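Local coordinates for protein FACT complex subunit SPT16 (Ashbya gossypii, PDB 6A8M) that probably acts within the FACT complex as a histone chaperone that reorganises nucleosomes during transcription, replication and repair, this chain being its N-terminal part, at residues Pro310-Met314 with Lys405-Thr409; Asn317-Leu322 with Tyr413-Leu417; Asn301-Leu307 with Thr432-Arg438; Pro260-Gly265 with Arg275-Leu281. All blocks are in the same frame, centred on the assembly; numbering follows the deposited sequence.

Contact 1: Pro310-Met314 with Lys405-Thr409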
loop_
_atom_site.group_PDB
_atom_site.type_symbol
_atom_site.label_atom_id
_atom_site.label_comp_id
_atom_site.label_asym_id
_atom_site.label_seq_id
_atom_site.Cartn_x
_atom_site.Cartn_y
_atom_site.Cartn_z
ATOM N N PRO A 310 -8.682 -24.534 21.172
ATOM C CA PRO A 310 -8.406 -25.184 19.884
ATOM C C PRO A 310 -8.231 -26.692 20.013
ATOM O O PRO A 310 -7.771 -27.203 21.036
ATOM C CB PRO A 310 -7.092 -24.529 19.446
ATOM C CG PRO A 310 -6.419 -24.215 20.748
ATOM C CD PRO A 310 -7.535 -23.728 21.630
ATOM N N SER A 311 -8.575 -27.402 18.937
ATOM C CA SER A 311 -8.244 -28.821 18.848
ATOM C C SER A 311 -6.745 -29.019 18.622
ATOM O O SER A 311 -6.018 -28.092 18.261
ATOM C CB SER A 311 -8.987 -29.470 17.696
ATOM O OG SER A 311 -8.376 -29.054 16.487
ATOM N N ASP A 312 -6.282 -30.265 18.812
ATOM C CA ASP A 312 -4.864 -30.556 18.605
ATOM C C ASP A 312 -4.450 -30.312 17.161
ATOM O O ASP A 312 -3.323 -29.870 16.898
ATOM C CB ASP A 312 -4.534 -31.999 18.997
ATOM C CG ASP A 312 -4.618 -32.240 20.489
ATOM O OD1 ASP A 312 -4.486 -31.266 21.267
ATOM O OD2 ASP A 312 -4.794 -33.414 20.882
ATOM N N GLU A 313 -5.331 -30.609 16.198
ATOM C CA GLU A 313 -4.947 -30.331 14.817
ATOM C C GLU A 313 -4.825 -28.833 14.569
ATOM O O GLU A 313 -3.946 -28.398 13.812
ATOM C CB GLU A 313 -5.942 -30.973 13.847
ATOM C CG GLU A 313 -5.853 -32.498 13.841
ATOM C CD GLU A 313 -6.950 -33.159 13.043
ATOM O OE1 GLU A 313 -7.715 -32.433 12.368
ATOM O OE2 GLU A 313 -7.043 -34.411 13.101
ATOM N N MET A 314 -5.669 -28.025 15.217
ATOM C CA MET A 314 -5.548 -26.580 15.061
ATOM C C MET A 314 -4.230 -26.071 15.623
ATOM O O MET A 314 -3.552 -25.256 14.982
ATOM C CB MET A 314 -6.718 -25.873 15.736
ATOM C CG MET A 314 -8.033 -26.133 15.075
ATOM S SD MET A 314 -9.372 -25.454 16.048
ATOM C CE MET A 314 -10.757 -26.283 15.282
ATOM N N LYS A 405 -10.938 -28.597 8.152
ATOM C CA LYS A 405 -11.854 -29.127 9.147
ATOM C C LYS A 405 -11.086 -30.014 10.109
ATOM O O LYS A 405 -10.207 -30.772 9.695
ATOM C CB LYS A 405 -12.987 -29.943 8.514
ATOM C CG LYS A 405 -13.931 -29.145 7.626
ATOM C CD LYS A 405 -15.202 -29.948 7.318
ATOM C CE LYS A 405 -15.918 -29.402 6.084
ATOM N NZ LYS A 405 -16.211 -27.945 6.207
ATOM N N ASP A 406 -11.411 -29.923 11.388
ATOM C CA ASP A 406 -10.870 -30.897 12.327
ATOM C C ASP A 406 -11.324 -32.301 11.936
ATOM O O ASP A 406 -12.496 -32.523 11.627
ATOM C CB ASP A 406 -11.320 -30.578 13.748
ATOM C CG ASP A 406 -10.672 -31.483 14.754
ATOM O OD1 ASP A 406 -9.562 -31.145 15.210
ATOM O OD2 ASP A 406 -11.237 -32.556 15.047
ATOM N N SER A 407 -10.386 -33.250 11.910
ATOM C CA SER A 407 -10.713 -34.572 11.386
ATOM C C SER A 407 -11.693 -35.345 12.261
ATOM O O SER A 407 -12.346 -36.276 11.763
ATOM C CB SER A 407 -9.436 -35.390 11.210
ATOM O OG SER A 407 -8.962 -35.838 12.462
ATOM N N LYS A 408 -11.813 -35.000 13.540
ATOM C CA LYS A 408 -12.691 -35.742 14.440
ATOM C C LYS A 408 -14.002 -35.024 14.734
ATOM O O LYS A 408 -15.063 -35.663 14.744
ATOM C CB LYS A 408 -11.964 -36.041 15.752
ATOM C CG LYS A 408 -10.726 -36.904 15.569
ATOM C CD LYS A 408 -11.032 -38.174 14.755
ATOM C CE LYS A 408 -9.788 -39.042 14.621
ATOM N NZ LYS A 408 -8.668 -38.265 14.023
ATOM N N THR A 409 -13.962 -33.710 14.966
ATOM C CA THR A 409 -15.181 -32.958 15.233
ATOM C C THR A 409 -15.820 -32.390 13.975
ATOM O O THR A 409 -16.972 -31.959 14.036
ATOM C CB THR A 409 -14.898 -31.790 16.177
ATOM O OG1 THR A 409 -14.110 -30.825 15.476
ATOM C CG2 THR A 409 -14.139 -32.256 17.424
HETATM O O HOH W 1 -7.543 -32.468 16.598
HETATM O O HOH W 2 -7.395 -30.440 10.579
#

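Contact 2: Asn317-Leu322 with Tyr413-Leu417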
loop_
_atom_site.group_PDB
_atom_site.type_symbol
_atom_site.label_atom_id
_atom_site.label_comp_id
_atom_site.label_asym_id
_atom_site.label_seq_id
_atom_site.Cartn_x
_atom_site.Cartn_y
_atom_site.Cartn_z
ATOM N N ASN A 317 -1.274 -27.161 13.394
ATOM C CA ASN A 317 -1.182 -26.420 12.144
ATOM C C ASN A 317 -0.858 -24.957 12.382
ATOM O O ASN A 317 -0.200 -24.339 11.542
ATOM C CB ASN A 317 -2.464 -26.590 11.343
ATOM C CG ASN A 317 -2.590 -27.997 10.785
ATOM O OD1 ASN A 317 -1.577 -28.688 10.598
ATOM N ND2 ASN A 317 -3.818 -28.450 10.568
ATOM N N TYR A 318 -1.279 -24.387 13.514
ATOM C CA TYR A 318 -0.824 -23.038 13.822
ATOM C C TYR A 318 0.674 -23.018 14.096
ATOM O O TYR A 318 1.374 -22.089 13.685
ATOM C CB TYR A 318 -1.585 -22.440 15.003
ATOM C CG TYR A 318 -1.093 -21.035 15.274
ATOM C CD1 TYR A 318 -1.564 -19.964 14.531
ATOM C CD2 TYR A 318 -0.102 -20.790 16.213
ATOM C CE1 TYR A 318 -1.087 -18.670 14.744
ATOM C CE2 TYR A 318 0.379 -19.494 16.442
ATOM C CZ TYR A 318 -0.125 -18.443 15.696
ATOM O OH TYR A 318 0.338 -17.158 15.885
ATOM N N ASP A 319 1.182 -24.030 14.800
ATOM C CA ASP A 319 2.626 -24.115 15.009
ATOM C C ASP A 319 3.359 -24.167 13.682
ATOM O O ASP A 319 4.392 -23.508 13.506
ATOM C CB ASP A 319 2.976 -25.346 15.846
ATOM C CG ASP A 319 2.543 -25.217 17.295
ATOM O OD1 ASP A 319 2.297 -24.073 17.751
ATOM O OD2 ASP A 319 2.472 -26.268 17.973
ATOM N N PHE A 320 2.852 -24.971 12.747
ATOM C CA PHE A 320 3.444 -25.046 11.415
ATOM C C PHE A 320 3.384 -23.707 10.697
ATOM O O PHE A 320 4.358 -23.294 10.060
ATOM C CB PHE A 320 2.745 -26.115 10.575
ATOM C CG PHE A 320 3.082 -26.009 9.123
ATOM C CD1 PHE A 320 4.295 -26.476 8.668
ATOM C CD2 PHE A 320 2.223 -25.360 8.232
ATOM C CE1 PHE A 320 4.635 -26.356 7.336
ATOM C CE2 PHE A 320 2.563 -25.224 6.904
ATOM C CZ PHE A 320 3.763 -25.715 6.459
ATOM N N LEU A 321 2.238 -23.016 10.771
ATOM C CA LEU A 321 2.103 -21.721 10.110
ATOM C C LEU A 321 3.193 -20.757 10.562
ATOM O O LEU A 321 3.768 -20.032 9.741
ATOM C CB LEU A 321 0.714 -21.139 10.391
ATOM C CG LEU A 321 0.369 -19.760 9.851
ATOM C CD1 LEU A 321 0.374 -19.786 8.330
ATOM C CD2 LEU A 321 -1.000 -19.349 10.384
ATOM N N LEU A 322 3.520 -20.762 11.861
ATOM C CA LEU A 322 4.621 -19.934 12.352
ATOM C C LEU A 322 5.944 -20.312 11.707
ATOM O O LEU A 322 6.729 -19.432 11.319
ATOM C CB LEU A 322 4.752 -20.063 13.867
ATOM C CG LEU A 322 3.764 -19.308 14.733
ATOM C CD1 LEU A 322 4.040 -19.649 16.208
ATOM C CD2 LEU A 322 3.853 -17.800 14.478
ATOM N N TYR A 413 -12.314 -24.515 10.180
ATOM C CA TYR A 413 -11.404 -23.469 10.626
ATOM C C TYR A 413 -10.529 -22.997 9.473
ATOM O O TYR A 413 -10.623 -23.479 8.342
ATOM C CB TYR A 413 -10.556 -23.922 11.815
ATOM C CG TYR A 413 -9.523 -25.005 11.575
ATOM C CD1 TYR A 413 -9.881 -26.353 11.580
ATOM C CD2 TYR A 413 -8.173 -24.675 11.437
ATOM C CE1 TYR A 413 -8.903 -27.351 11.406
ATOM C CE2 TYR A 413 -7.201 -25.651 11.259
ATOM C CZ TYR A 413 -7.567 -26.975 11.246
ATOM O OH TYR A 413 -6.589 -27.933 11.083
ATOM N N ALA A 414 -9.728 -21.984 9.765
ATOM C CA ALA A 414 -8.835 -21.379 8.793
ATOM C C ALA A 414 -7.715 -20.762 9.603
ATOM O O ALA A 414 -7.834 -20.589 10.821
ATOM C CB ALA A 414 -9.542 -20.335 7.912
ATOM N N LEU A 415 -6.617 -20.466 8.930
ATOM C CA LEU A 415 -5.442 -19.919 9.593
ATOM C C LEU A 415 -4.903 -18.776 8.764
ATOM O O LEU A 415 -4.837 -18.871 7.537
ATOM C CB LEU A 415 -4.321 -20.972 9.764
ATOM C CG LEU A 415 -4.727 -22.217 10.556
ATOM C CD1 LEU A 415 -3.647 -23.296 10.453
ATOM C CD2 LEU A 415 -4.990 -21.861 12.023
ATOM N N GLN A 416 -4.457 -17.716 9.429
ATOM C CA GLN A 416 -3.888 -16.623 8.670
ATOM C C GLN A 416 -2.911 -15.849 9.539
ATOM O O GLN A 416 -3.209 -15.531 10.688
ATOM C CB GLN A 416 -4.989 -15.701 8.131
ATOM C CG GLN A 416 -4.458 -14.587 7.270
ATOM C CD GLN A 416 -5.560 -13.892 6.524
ATOM O OE1 GLN A 416 -6.506 -13.346 7.139
ATOM N NE2 GLN A 416 -5.483 -13.935 5.201
ATOM N N LEU A 417 -1.756 -15.520 8.967
ATOM C CA LEU A 417 -0.737 -14.766 9.680
ATOM C C LEU A 417 -0.130 -13.778 8.702
ATOM O O LEU A 417 0.212 -14.171 7.586
ATOM C CB LEU A 417 0.347 -15.717 10.205
ATOM C CG LEU A 417 1.418 -15.152 11.124
ATOM C CD1 LEU A 417 0.785 -14.730 12.456
ATOM C CD2 LEU A 417 2.519 -16.185 11.339
#

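Contact 3: Asn301-Leu307 with Thr432-Arg438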
loop_
_atom_site.group_PDB
_atom_site.type_symbol
_atom_site.label_atom_id
_atom_site.label_comp_id
_atom_site.label_asym_id
_atom_site.label_seq_id
_atom_site.Cartn_x
_atom_site.Cartn_y
_atom_site.Cartn_z
ATOM N N ASN A 301 0.663 -3.764 7.553
ATOM C CA ASN A 301 -0.354 -4.806 7.637
ATOM C C ASN A 301 0.063 -5.786 8.718
ATOM O O ASN A 301 1.255 -6.070 8.866
ATOM C CB ASN A 301 -0.524 -5.559 6.303
ATOM C CG ASN A 301 -1.724 -6.460 6.318
ATOM O OD1 ASN A 301 -2.811 -6.002 6.649
ATOM N ND2 ASN A 301 -1.531 -7.759 6.015
ATOM N N ILE A 302 -0.917 -6.295 9.468
ATOM C CA ILE A 302 -0.683 -7.366 10.437
ATOM C C ILE A 302 -1.924 -8.244 10.453
ATOM O O ILE A 302 -3.046 -7.735 10.428
ATOM C CB ILE A 302 -0.369 -6.833 11.852
ATOM C CG1 ILE A 302 0.033 -7.997 12.786
ATOM C CG2 ILE A 302 -1.530 -5.973 12.434
ATOM C CD1 ILE A 302 0.572 -7.535 14.167
ATOM N N SER A 303 -1.723 -9.560 10.460
ATOM C CA SER A 303 -2.827 -10.507 10.591
ATOM C C SER A 303 -2.447 -11.523 11.648
ATOM O O SER A 303 -1.310 -12.000 11.682
ATOM C CB SER A 303 -3.166 -11.245 9.286
ATOM O OG SER A 303 -3.701 -10.364 8.315
ATOM N N ARG A 304 -3.405 -11.868 12.490
ATOM C CA ARG A 304 -3.171 -12.859 13.533
ATOM C C ARG A 304 -4.322 -13.847 13.513
ATOM O O ARG A 304 -5.439 -13.531 13.069
ATOM C CB ARG A 304 -3.067 -12.212 14.930
ATOM C CG ARG A 304 -1.864 -11.286 15.064
ATOM C CD ARG A 304 -0.593 -12.110 15.036
ATOM N NE ARG A 304 0.645 -11.366 15.287
ATOM C CZ ARG A 304 1.464 -10.975 14.312
ATOM N NH1 ARG A 304 1.133 -11.207 13.030
ATOM N NH2 ARG A 304 2.610 -10.360 14.604
ATOM N N THR A 305 -4.048 -15.042 14.017
ATOM C CA THR A 305 -5.084 -16.028 14.296
ATOM C C THR A 305 -5.179 -16.178 15.810
ATOM O O THR A 305 -4.153 -16.310 16.492
ATOM C CB THR A 305 -4.747 -17.380 13.652
ATOM O OG1 THR A 305 -4.607 -17.226 12.240
ATOM C CG2 THR A 305 -5.854 -18.396 13.922
ATOM N N PHE A 306 -6.392 -16.114 16.343
ATOM C CA PHE A 306 -6.618 -16.356 17.756
ATOM C C PHE A 306 -7.306 -17.710 17.896
ATOM O O PHE A 306 -8.151 -18.070 17.071
ATOM C CB PHE A 306 -7.433 -15.227 18.378
ATOM C CG PHE A 306 -6.794 -13.877 18.224
ATOM C CD1 PHE A 306 -5.787 -13.465 19.088
ATOM C CD2 PHE A 306 -7.168 -13.039 17.192
ATOM C CE1 PHE A 306 -5.168 -12.210 18.938
ATOM C CE2 PHE A 306 -6.549 -11.805 17.011
ATOM C CZ PHE A 306 -5.555 -11.376 17.885
ATOM N N LEU A 307 -6.883 -18.484 18.895
ATOM C CA LEU A 307 -7.384 -19.839 19.116
ATOM C C LEU A 307 -8.174 -19.874 20.418
ATOM O O LEU A 307 -7.670 -19.452 21.463
ATOM C CB LEU A 307 -6.234 -20.855 19.170
ATOM C CG LEU A 307 -5.250 -20.852 18.004
ATOM C CD1 LEU A 307 -4.116 -21.851 18.272
ATOM C CD2 LEU A 307 -5.979 -21.201 16.743
ATOM N N THR A 432 6.267 -5.253 12.403
ATOM C CA THR A 432 5.100 -5.496 13.252
ATOM C C THR A 432 5.502 -6.547 14.285
ATOM O O THR A 432 5.799 -7.696 13.928
ATOM C CB THR A 432 3.909 -5.974 12.416
ATOM O OG1 THR A 432 4.354 -6.977 11.493
ATOM C CG2 THR A 432 3.290 -4.819 11.603
ATOM N N ASN A 433 5.542 -6.148 15.560
ATOM C CA ASN A 433 6.085 -6.980 16.625
ATOM C C ASN A 433 5.028 -7.417 17.629
ATOM O O ASN A 433 5.375 -8.014 18.649
ATOM C CB ASN A 433 7.239 -6.247 17.323
ATOM C CG ASN A 433 8.340 -5.855 16.343
ATOM O OD1 ASN A 433 8.722 -4.678 16.232
ATOM N ND2 ASN A 433 8.841 -6.843 15.605
ATOM N N TYR A 434 3.743 -7.200 17.340
ATOM C CA TYR A 434 2.706 -7.763 18.194
ATOM C C TYR A 434 2.858 -9.281 18.242
ATOM O O TYR A 434 3.197 -9.918 17.241
ATOM C CB TYR A 434 1.309 -7.366 17.698
ATOM C CG TYR A 434 0.230 -7.906 18.599
ATOM C CD1 TYR A 434 0.000 -7.340 19.861
ATOM C CD2 TYR A 434 -0.517 -9.013 18.231
ATOM C CE1 TYR A 434 -0.976 -7.860 20.708
ATOM C CE2 TYR A 434 -1.482 -9.532 19.070
ATOM C CZ TYR A 434 -1.707 -8.961 20.303
ATOM O OH TYR A 434 -2.668 -9.496 21.141
ATOM N N THR A 435 2.644 -9.861 19.426
ATOM C CA THR A 435 2.917 -11.281 19.615
ATOM C C THR A 435 2.160 -12.163 18.620
ATOM O O THR A 435 1.046 -11.856 18.176
ATOM C CB THR A 435 2.576 -11.722 21.056
ATOM O OG1 THR A 435 2.882 -13.114 21.206
ATOM C CG2 THR A 435 1.086 -11.529 21.334
ATOM N N LYS A 436 2.800 -13.273 18.258
ATOM C CA LYS A 436 2.147 -14.359 17.547
ATOM C C LYS A 436 2.469 -15.689 18.207
ATOM O O LYS A 436 2.208 -16.738 17.619
ATOM C CB LYS A 436 2.562 -14.388 16.077
ATOM C CG LYS A 436 4.090 -14.327 15.878
ATOM C CD LYS A 436 4.403 -13.792 14.487
ATOM C CE LYS A 436 5.899 -13.739 14.219
ATOM N NZ LYS A 436 6.187 -12.876 13.023
ATOM N N SER A 437 3.033 -15.668 19.408
ATOM C CA SER A 437 3.320 -16.911 20.106
ATOM C C SER A 437 2.008 -17.596 20.427
ATOM O O SER A 437 1.068 -16.944 20.883
ATOM C CB SER A 437 4.100 -16.622 21.381
ATOM O OG SER A 437 5.366 -16.078 21.041
ATOM N N ARG A 438 1.933 -18.907 20.172
ATOM C CA ARG A 438 0.667 -19.615 20.366
ATOM C C ARG A 438 0.143 -19.441 21.788
ATOM O O ARG A 438 -1.056 -19.225 21.994
ATOM C CB ARG A 438 0.832 -21.104 20.034
ATOM C CG ARG A 438 -0.483 -21.879 20.198
ATOM C CD ARG A 438 -0.530 -23.188 19.399
ATOM N NE ARG A 438 0.578 -24.102 19.708
ATOM C CZ ARG A 438 0.599 -24.922 20.758
ATOM N NH1 ARG A 438 -0.407 -24.938 21.626
ATOM N NH2 ARG A 438 1.635 -25.733 20.946
#

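Contact 4: Pro260-Gly265 with Arg275-Leu281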
loop_
_atom_site.group_PDB
_atom_site.type_symbol
_atom_site.label_atom_id
_atom_site.label_comp_id
_atom_site.label_asym_id
_atom_site.label_seq_id
_atom_site.Cartn_x
_atom_site.Cartn_y
_atom_site.Cartn_z
ATOM N N PRO A 260 -10.633 -2.820 9.260
ATOM C CA PRO A 260 -10.177 -4.054 9.912
ATOM C C PRO A 260 -11.095 -5.229 9.609
ATOM O O PRO A 260 -12.304 -5.076 9.486
ATOM C CB PRO A 260 -10.221 -3.705 11.403
ATOM C CG PRO A 260 -10.080 -2.197 11.447
ATOM C CD PRO A 260 -10.752 -1.683 10.190
ATOM N N ILE A 261 -10.496 -6.413 9.501
ATOM C CA ILE A 261 -11.194 -7.619 9.085
ATOM C C ILE A 261 -11.161 -8.604 10.243
ATOM O O ILE A 261 -10.077 -8.956 10.730
ATOM C CB ILE A 261 -10.550 -8.257 7.845
ATOM C CG1 ILE A 261 -10.560 -7.283 6.653
ATOM C CG2 ILE A 261 -11.271 -9.567 7.499
ATOM C CD1 ILE A 261 -9.659 -7.712 5.485
ATOM N N ILE A 262 -12.335 -9.060 10.667
ATOM C CA ILE A 262 -12.483 -10.173 11.596
ATOM C C ILE A 262 -13.360 -11.229 10.926
ATOM O O ILE A 262 -14.393 -10.899 10.329
ATOM C CB ILE A 262 -13.092 -9.721 12.937
ATOM C CG1 ILE A 262 -12.171 -8.687 13.605
ATOM C CG2 ILE A 262 -13.359 -10.904 13.895
ATOM C CD1 ILE A 262 -12.795 -8.087 14.857
ATOM N N GLN A 263 -12.916 -12.485 10.979
ATOM C CA GLN A 263 -13.688 -13.631 10.490
ATOM C C GLN A 263 -13.545 -14.737 11.521
ATOM O O GLN A 263 -12.463 -15.316 11.665
ATOM C CB GLN A 263 -13.193 -14.104 9.115
ATOM C CG GLN A 263 -13.318 -13.055 8.031
ATOM C CD GLN A 263 -12.726 -13.512 6.721
ATOM O OE1 GLN A 263 -12.149 -14.602 6.628
ATOM N NE2 GLN A 263 -12.849 -12.680 5.702
ATOM N N SER A 264 -14.624 -15.040 12.237
ATOM C CA SER A 264 -14.565 -16.047 13.284
ATOM C C SER A 264 -15.121 -17.402 12.854
ATOM O O SER A 264 -15.125 -18.328 13.671
ATOM C CB SER A 264 -15.315 -15.562 14.522
ATOM O OG SER A 264 -16.680 -15.397 14.205
ATOM N N GLY A 265 -15.585 -17.547 11.610
ATOM C CA GLY A 265 -16.126 -18.808 11.163
ATOM C C GLY A 265 -17.627 -18.961 11.352
ATOM O O GLY A 265 -18.293 -18.136 12.000
ATOM N N ARG A 275 -13.664 -9.117 3.276
ATOM C CA ARG A 275 -13.983 -8.212 4.375
ATOM C C ARG A 275 -14.438 -9.022 5.588
ATOM O O ARG A 275 -14.494 -10.258 5.554
ATOM C CB ARG A 275 -15.073 -7.211 3.971
ATOM C CG ARG A 275 -14.565 -6.048 3.135
ATOM C CD ARG A 275 -15.695 -5.080 2.815
ATOM N NE ARG A 275 -16.497 -5.571 1.703
ATOM C CZ ARG A 275 -17.650 -5.045 1.311
ATOM N NH1 ARG A 275 -18.167 -3.995 1.936
ATOM N NH2 ARG A 275 -18.287 -5.579 0.289
ATOM N N SER A 276 -14.791 -8.316 6.664
ATOM C CA SER A 276 -15.311 -8.976 7.856
ATOM C C SER A 276 -16.556 -9.777 7.501
ATOM O O SER A 276 -17.358 -9.377 6.648
ATOM C CB SER A 276 -15.675 -7.962 8.952
ATOM O OG SER A 276 -14.521 -7.446 9.597
ATOM N N SER A 277 -16.718 -10.905 8.174
ATOM C CA SER A 277 -17.937 -11.682 8.010
ATOM C C SER A 277 -19.114 -10.926 8.614
ATOM O O SER A 277 -18.952 -10.107 9.519
ATOM C CB SER A 277 -17.800 -13.052 8.681
ATOM O OG SER A 277 -16.656 -13.741 8.215
ATOM N N GLU A 278 -20.314 -11.221 8.112
ATOM C CA GLU A 278 -21.549 -10.624 8.608
ATOM C C GLU A 278 -22.254 -11.496 9.643
ATOM O O GLU A 278 -23.351 -11.140 10.110
ATOM C CB GLU A 278 -22.502 -10.350 7.429
ATOM C CG GLU A 278 -21.926 -9.412 6.384
ATOM C CD GLU A 278 -21.754 -7.993 6.911
ATOM O OE1 GLU A 278 -22.455 -7.629 7.874
ATOM O OE2 GLU A 278 -20.922 -7.242 6.362
ATOM N N THR A 279 -21.666 -12.632 10.000
ATOM C CA THR A 279 -22.306 -13.622 10.852
ATOM C C THR A 279 -21.829 -13.479 12.291
ATOM O O THR A 279 -20.819 -12.835 12.574
ATOM C CB THR A 279 -22.002 -15.032 10.334
ATOM O OG1 THR A 279 -20.580 -15.164 10.176
ATOM C CG2 THR A 279 -22.658 -15.239 8.965
ATOM N N GLN A 280 -22.561 -14.131 13.198
ATOM C CA GLN A 280 -22.276 -14.067 14.629
ATOM C C GLN A 280 -20.829 -14.435 14.949
ATOM O O GLN A 280 -20.237 -15.329 14.336
ATOM C CB GLN A 280 -23.222 -14.998 15.391
ATOM C CG GLN A 280 -22.762 -15.359 16.806
ATOM C CD GLN A 280 -22.920 -14.224 17.810
ATOM O OE1 GLN A 280 -23.776 -13.335 17.650
ATOM N NE2 GLN A 280 -22.080 -14.241 18.848
ATOM N N LEU A 281 -20.249 -13.704 15.896
ATOM C CA LEU A 281 -18.932 -14.048 16.410
ATOM C C LEU A 281 -18.966 -15.463 16.983
ATOM O O LEU A 281 -19.781 -15.768 17.857
ATOM C CB LEU A 281 -18.526 -13.037 17.481
ATOM C CG LEU A 281 -17.261 -13.280 18.301
ATOM C CD1 LEU A 281 -16.064 -13.352 17.402
ATOM C CD2 LEU A 281 -17.102 -12.143 19.296
HETATM O O HOH W 3 -13.903 -5.485 7.083
HETATM O O HOH W 4 -18.541 -15.409 11.958
HETATM O O HOH W 5 -20.830 -17.722 12.935
HETATM O O HOH W 6 -16.845 -15.910 9.561
#

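Contact 1: Pro310-Met314 with Lys405-Thr409
Two side chains at the start of helix 312-332, Ser311 and Glu313, bind the turn 405-409. Ser311, in the p rotamer at the N-cap position, uses its hydroxyl twice: OG accepts from Met314 N (3.2 Å), and donates to Asp406 OD1 (2.7 Å). Ser311 N makes a weak hydrogen bond to Met314 SD (3.6 Å), the second half of a capping box. Glu313 is extended (m, then t), which carries its carboxylate across to the turn: OE1 accepts from Ser407 N (2.8 Å) and OE2 takes a very short 2.5 Å bond from Ser407 OG. Lys408 NZ donates to Ser407 OG (2.9 Å). Asp406 adopts the t rotamer, and its two oxygens serve different ends. Asp406 OD2 accepts from Lys408 N (2.9 Å), an Asx turn, and from Thr409 N (3.0 Å), three residues on, while OD1 faces the helix. The price is a like-charge approach of 3.6 Å between Asp406 OD1 and Glu313 OE1. One water joins Glu313 N to Asp406 OD1, another Glu313 OE1 to Lys405 O. The contact lies at the surface of the M24-type region, tying the first turn of helix 312-332 to the connection between antiparallel strands 394-405 and 412-424.

Contact 2: Asn317-Leu322 with Tyr413-Leu417
Helix 317-322 rests on strand 413-417 with the two axes 9.3 Å apart and only 24° from parallel, so side chains can mesh along several residues. Leu321 is the main bump on the helix side: Leu321 CD2 settles between the alternate strand residues Leu415 and Leu417, 3.7 Å from Leu415 CB, 3.9 Å from Leu417 CB and 3.9 Å from the intervening Gln416 N. In return, Leu415 CD1 fills the dip beside the preceding helical turn, 3.6 Å from Asn317 CB and 4.0 Å from Tyr318 N. Leu417 fits on the other flank of Leu321, with CD2 3.8 Å from Leu322 CD2 and CD1 4.2 Å from Tyr318 OH, a hydroxyl that bonds to Lys436 O. This is helix-on-sheet packing within the M24-type fold; Leu321 also touches Leu399 and Phe401 of the adjoining strand. Asn317 ND2 donates to Tyr413 OH (2.9 Å), the one hydrogen bond between the segments. Cohesion therefore comes mainly from buried leucine contacts, and a single amide-to-phenol hydrogen bond adds a directional link at one end of the leucine patch.

Contact 3: Asn301-Leu307 with Thr432-Arg438
The segment 301-307, a strand from Ile302 on, and the irregular run 432-438 travel in nearly the same direction, 11° apart end to end, yet they are joined through side chains and not by strand pairing. The hydrogen bonds between them both come from Arg304. Arg304 NH2 donates almost linearly to Tyr434 O (2.7 Å) and Arg304 NE to Thr435 O (3.0 Å), while Arg304 NH1 turns back to Ser303 O (2.9 Å). The guanidinium thus gathers consecutive carbonyls around its edge, and NH2 also forms a salt bridge with Asp419. Van der Waals contacts pad this centre: Lys436 CB covers one face of the guanidinium, 3.7 Å from Arg304 NE, Leu307 CD1 meets Arg438 CD at 4.0 Å, and Asn301 O approaches Thr432 CG2 at 3.6 Å. The apolar contact is Ile302 CD1 on Tyr434 CB (3.6 Å). Within the loop, Ser437 N donates to Thr435 OG1 (3.1 Å), an ST turn ahead of Arg438, whose NE forms a salt bridge with Asp319. The start of the loop (Thr432, Tyr434) meets helix 179-208 and its end (Lys436, Arg438) meets helix 312-332. Strand 298-308 pairs with strand 285-295 and bonds to strand 412-424 through Ser303 and Ala418, so loop 432-438, pinned by one arginine, lies over a strand of the sheet of the M24 (pita-bread) fold.

Contact 4: Pro260-Gly265 with Arg275-Leu281
Pro260 opens the contact through solvent: a water donates to Pro260 O (2.9 Å) and accepts from Ser276 N (3.0 Å). Ile261 brings CG2 to 3.7 Å from Arg275 C, covering the backbone of the returning chain. The direct bonding centres on Ile262. Ile262 N donates to Ser276 OG (2.9 Å), a hydroxyl also bonded to Ser219, and Ile262 O accepts from Ser277 N (3.2 Å), with a CA-H...O contact from Ser276 CA (3.3 Å) alongside. Gln263 reaches across with its amide, NE2 donating to Arg275 O (2.9 Å) while OE1 accepts from Asp269 N, so the side chain spans the loop joining the segments; its CG also lies 3.4 Å from Ser277 OG. Ser264 packs CB against Leu281 CD1 (3.7 Å) and hydrogen-bonds through OG to Asp215 and Asp282. Gly265, with a positive phi of 92° and a backbone that leaves no room for a CB, is linked through water: one molecule accepts from Gly265 N (2.9 Å) and lies 2.6 Å from Ser277 OG. The backbones of Ile261 and Gln263 pair with strand 285-295, so Ile262 presents its own polar groups to the loop. A serine hydroxyl and one amide thus stand in for a neighbouring strand along this strand of the curved sheet in the peptidase-like region, consistent with the pita-bread fold of the M24 family.

How the contacts relate
Contacts 1 and 2 follow one another along helix 312-332, their centres 12 Å apart, and meet at Tyr413, whose CE1 lies 3.6 Å from Asp406 N and whose CD1 lies 3.8 Å from Met314 CE. Contact 2 is closer still to contact 3, at 10 Å between centres: Tyr318 OH lies 2.6 Å from Lys436 O, Asp319 OD1 forms a 2.6 Å salt bridge with Arg438 NE, and Leu417 packs on the backbone at Ser303. Contact 4 stands apart, its centre about 17 Å from those of contacts 2 and 3, but it shares with contact 3 the sheet built on strand 285-295. Together they hold a helix, two sheets and three loops of the M24-type region.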